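Local coordinates for galactose mutarotase-like protein (Clostridium acetobutylicum, PDB 3OS7), which probably binds carbohydrate and may interconvert the anomers of aldose sugars, as other members of the aldose 1-epimerase family do, at residues V203-D208 and K284-W289. Numbering follows the deposited sequence.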
ATOM      1  N   VAL A 203       0.806  -2.923  17.207  1.00 14.27           N
ATOM      2  CA  VAL A 203       0.085  -3.059  15.931  1.00 11.56           C
ATOM      3  C   VAL A 203      -1.066  -4.085  16.044  1.00 12.29           C
ATOM      4  O   VAL A 203      -0.857  -5.203  16.489  1.00 13.13           O
ATOM      5  CB  VAL A 203       1.016  -3.435  14.765  1.00 13.25           C
ATOM      6  CG1 VAL A 203       0.185  -3.660  13.493  1.00 13.03           C
ATOM      7  CG2 VAL A 203       2.023  -2.280  14.506  1.00 14.95           C
ATOM      8  N   LYS A 204      -2.279  -3.663  15.668  1.00 12.53           N
ATOM      9  CA  LYS A 204      -3.436  -4.572  15.544  1.00 12.97           C
ATOM     10  C   LYS A 204      -3.814  -4.675  14.086  1.00 12.55           C
ATOM     11  O   LYS A 204      -3.655  -3.721  13.340  1.00 13.58           O
ATOM     12  CB  LYS A 204      -4.631  -4.051  16.339  1.00 14.67           C
ATOM     13  CG  LYS A 204      -4.349  -3.962  17.841  1.00 17.14           C
ATOM     14  CD  LYS A 204      -5.412  -3.152  18.568  1.00 24.37           C
ATOM     15  CE  LYS A 204      -5.158  -3.175  20.062  1.00 26.78           C
ATOM     16  NZ  LYS A 204      -6.266  -2.543  20.811  1.00 31.12           N
ATOM     17  N   ILE A 205      -4.250  -5.845  13.674  1.00 11.34           N
ATOM     18  CA  ILE A 205      -4.634  -6.116  12.297  1.00 11.08           C
ATOM     19  C   ILE A 205      -5.812  -7.080  12.328  1.00 13.36           C
ATOM     20  O   ILE A 205      -5.782  -8.059  13.065  1.00 13.72           O
ATOM     21  CB  ILE A 205      -3.510  -6.795  11.474  1.00 11.48           C
ATOM     22  CG1 ILE A 205      -2.198  -6.010  11.530  1.00 16.00           C
ATOM     23  CG2 ILE A 205      -3.955  -6.970   9.996  1.00 13.40           C
ATOM     24  CD1 ILE A 205      -0.991  -6.788  10.915  1.00 17.62           C
ATOM     25  N   SER A 206      -6.809  -6.853  11.466  1.00 13.98           N
ATOM     26  CA  SER A 206      -8.025  -7.694  11.463  1.00 12.41           C
ATOM     27  C   SER A 206      -7.787  -8.982  10.666  1.00 12.26           C
ATOM     28  O   SER A 206      -8.361  -9.184   9.605  1.00 13.29           O
ATOM     29  CB  SER A 206      -9.219  -6.889  10.919  1.00 12.59           C
ATOM     30  OG  SER A 206      -8.996  -6.419   9.601  1.00 13.26           O
ATOM     31  N   ILE A 207      -6.912  -9.837  11.196  1.00 11.56           N
ATOM     32  CA  ILE A 207      -6.500 -11.036  10.514  1.00 12.58           C
ATOM     33  C   ILE A 207      -7.531 -12.138  10.660  1.00 13.77           C
ATOM     34  O   ILE A 207      -8.232 -12.214  11.668  1.00 15.03           O
ATOM     35  CB  ILE A 207      -5.123 -11.534  11.003  1.00 12.52           C
ATOM     36  CG1 ILE A 207      -5.136 -11.863  12.505  1.00 14.91           C
ATOM     37  CG2 ILE A 207      -4.043 -10.501  10.662  1.00 14.54           C
ATOM     38  CD1 ILE A 207      -3.860 -12.607  13.032  1.00 16.17           C
ATOM     39  N   ASP A 208      -7.600 -12.973   9.628  1.00 15.30           N
ATOM     40  CA  ASP A 208      -8.415 -14.173   9.594  1.00 15.83           C
ATOM     41  C   ASP A 208      -7.494 -15.375   9.803  1.00 17.07           C
ATOM     42  O   ASP A 208      -7.396 -15.877  10.916  1.00 16.53           O
ATOM     43  CB  ASP A 208      -9.149 -14.235   8.243  1.00 15.34           C
ATOM     44  CG  ASP A 208     -10.163 -15.366   8.163  1.00 24.17           C
ATOM     45  OD1 ASP A 208     -10.359 -16.095   9.162  1.00 23.53           O
ATOM     46  OD2 ASP A 208     -10.790 -15.485   7.086  1.00 26.61           O
ATOM     47  N   LYS A 284      -8.084  -8.318   0.552  1.00 13.48           N
ATOM     48  CA  LYS A 284      -8.377  -9.605   1.143  1.00 14.19           C
ATOM     49  C   LYS A 284      -7.210 -10.262   1.886  1.00 14.26           C
ATOM     50  O   LYS A 284      -7.410 -11.214   2.653  1.00 13.24           O
ATOM     51  CB  LYS A 284      -8.884 -10.504   0.038  1.00 15.32           C
ATOM     52  CG  LYS A 284     -10.181  -9.894  -0.600  1.00 18.30           C
ATOM     53  CD  LYS A 284     -10.858 -10.739  -1.594  1.00 26.38           C
ATOM     54  CE  LYS A 284     -12.018  -9.931  -2.280  1.00 24.79           C
ATOM     55  NZ  LYS A 284     -13.033  -9.375  -1.298  1.00 28.22           N
ATOM     56  N   TYR A 285      -5.996  -9.774   1.635  1.00 11.41           N
ATOM     57  CA  TYR A 285      -4.771 -10.301   2.219  1.00 11.69           C
ATOM     58  C   TYR A 285      -3.889  -9.138   2.648  1.00 10.34           C
ATOM     59  O   TYR A 285      -4.130  -7.995   2.264  1.00 10.44           O
ATOM     60  CB  TYR A 285      -3.986 -11.195   1.231  1.00 12.69           C
ATOM     61  CG  TYR A 285      -4.616 -12.533   1.022  1.00 11.04           C
ATOM     62  CD1 TYR A 285      -5.633 -12.707   0.067  1.00 11.00           C
ATOM     63  CD2 TYR A 285      -4.235 -13.632   1.785  1.00 12.15           C
ATOM     64  CE1 TYR A 285      -6.249 -13.947  -0.096  1.00 15.03           C
ATOM     65  CE2 TYR A 285      -4.825 -14.884   1.599  1.00 12.70           C
ATOM     66  CZ  TYR A 285      -5.833 -15.036   0.666  1.00 16.72           C
ATOM     67  OH  TYR A 285      -6.425 -16.285   0.503  1.00 14.35           O
ATOM     68  N   LEU A 286      -2.907  -9.439   3.492  1.00 10.87           N
ATOM     69  CA  LEU A 286      -2.016  -8.408   3.987  1.00 11.54           C
ATOM     70  C   LEU A 286      -0.705  -9.035   4.388  1.00 11.76           C
ATOM     71  O   LEU A 286      -0.680 -10.132   4.980  1.00 11.95           O
ATOM     72  CB  LEU A 286      -2.666  -7.713   5.178  1.00 13.95           C
ATOM     73  CG  LEU A 286      -1.876  -6.603   5.865  1.00 14.83           C
ATOM     74  CD1 LEU A 286      -2.839  -5.571   6.384  1.00 18.14           C
ATOM     75  CD2 LEU A 286      -0.994  -7.141   6.992  1.00 15.03           C
ATOM     76  N   VAL A 287       0.371  -8.334   4.035  1.00  9.45           N
ATOM     77  CA  VAL A 287       1.723  -8.696   4.441  1.00  9.03           C
ATOM     78  C   VAL A 287       2.163  -7.648   5.445  1.00  8.94           C
ATOM     79  O   VAL A 287       1.948  -6.457   5.249  1.00 12.24           O
ATOM     80  CB  VAL A 287       2.701  -8.776   3.259  1.00 13.18           C
ATOM     81  CG1 VAL A 287       4.167  -8.829   3.756  1.00 12.44           C
ATOM     82  CG2 VAL A 287       2.338  -9.965   2.366  1.00 14.54           C
ATOM     83  N   ILE A 288       2.708  -8.103   6.571  1.00 11.23           N
ATOM     84  CA  ILE A 288       3.345  -7.208   7.510  1.00 11.43           C
ATOM     85  C   ILE A 288       4.833  -7.565   7.476  1.00 12.26           C
ATOM     86  O   ILE A 288       5.205  -8.733   7.586  1.00 12.91           O
ATOM     87  CB  ILE A 288       2.762  -7.258   8.939  1.00 12.86           C
ATOM     88  CG1 ILE A 288       3.574  -6.331   9.865  1.00 14.74           C
ATOM     89  CG2 ILE A 288       2.646  -8.716   9.495  1.00 12.52           C
ATOM     90  CD1 ILE A 288       2.968  -6.071  11.198  1.00 16.92           C
ATOM     91  N   TRP A 289       5.668  -6.553   7.310  1.00 12.18           N
ATOM     92  CA  TRP A 289       7.105  -6.719   7.206  1.00 13.40           C
ATOM     93  C   TRP A 289       7.747  -5.508   7.868  1.00 14.49           C
ATOM     94  O   TRP A 289       7.478  -4.385   7.453  1.00 13.44           O
ATOM     95  CB  TRP A 289       7.519  -6.806   5.745  1.00 14.53           C
ATOM     96  CG  TRP A 289       9.006  -6.766   5.506  1.00 14.15           C
ATOM     97  CD1 TRP A 289       9.901  -7.770   5.722  1.00 20.14           C
ATOM     98  CD2 TRP A 289       9.763  -5.661   4.962  1.00 16.89           C
ATOM     99  NE1 TRP A 289      11.172  -7.358   5.355  1.00 21.11           N
ATOM    100  CE2 TRP A 289      11.105  -6.072   4.883  1.00 23.71           C
ATOM    101  CE3 TRP A 289       9.432  -4.351   4.561  1.00 16.05           C
ATOM    102  CZ2 TRP A 289      12.120  -5.228   4.407  1.00 21.26           C
ATOM    103  CZ3 TRP A 289      10.438  -3.522   4.093  1.00 20.63           C
ATOM    104  CH2 TRP A 289      11.762  -3.962   4.029  1.00 19.58           C
TER
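I205 sets its CD1 methyl on top of L286 CD2, 3.9 Å away, with I288 CD1 alongside at 4.0 Å, while its CG2 branch drops across to L286 CD1, also at 4.0 Å. Both methyls of the leucine are thus engaged by one isoleucine. The I205 torsion explains the division of labour: with CG1 beside the backbone N and opposite the carbonyl carbon (chi1 -54°), the longer arm leans toward I288. With CG1 anti to the backbone N (chi1 177°) and the chain extended beyond it, I288 carries CD1 out from its strand, where it also comes within 4.3 Å of V203 CG1. The cluster illustrates how two strands that each pair with strand 246-256 can face each other across a buried interior, here within the largely beta fold of the galactose mutarotase family, and touch through side chains alone. Strands 203-205 and 285-289 run nearly antiparallel, at 163°, yet their axes stay 10.6 Å apart, too far for backbone pairing. Y233 touches both I205 and I288, and I300 and A264 flank L286 and I205 respectively, extending the hydrophobic layer. With four buried aliphatic residues and only methyl-to-methyl contacts, the join depends on dispersion and exclusion of water, with shape rather than directed bonds setting its geometry.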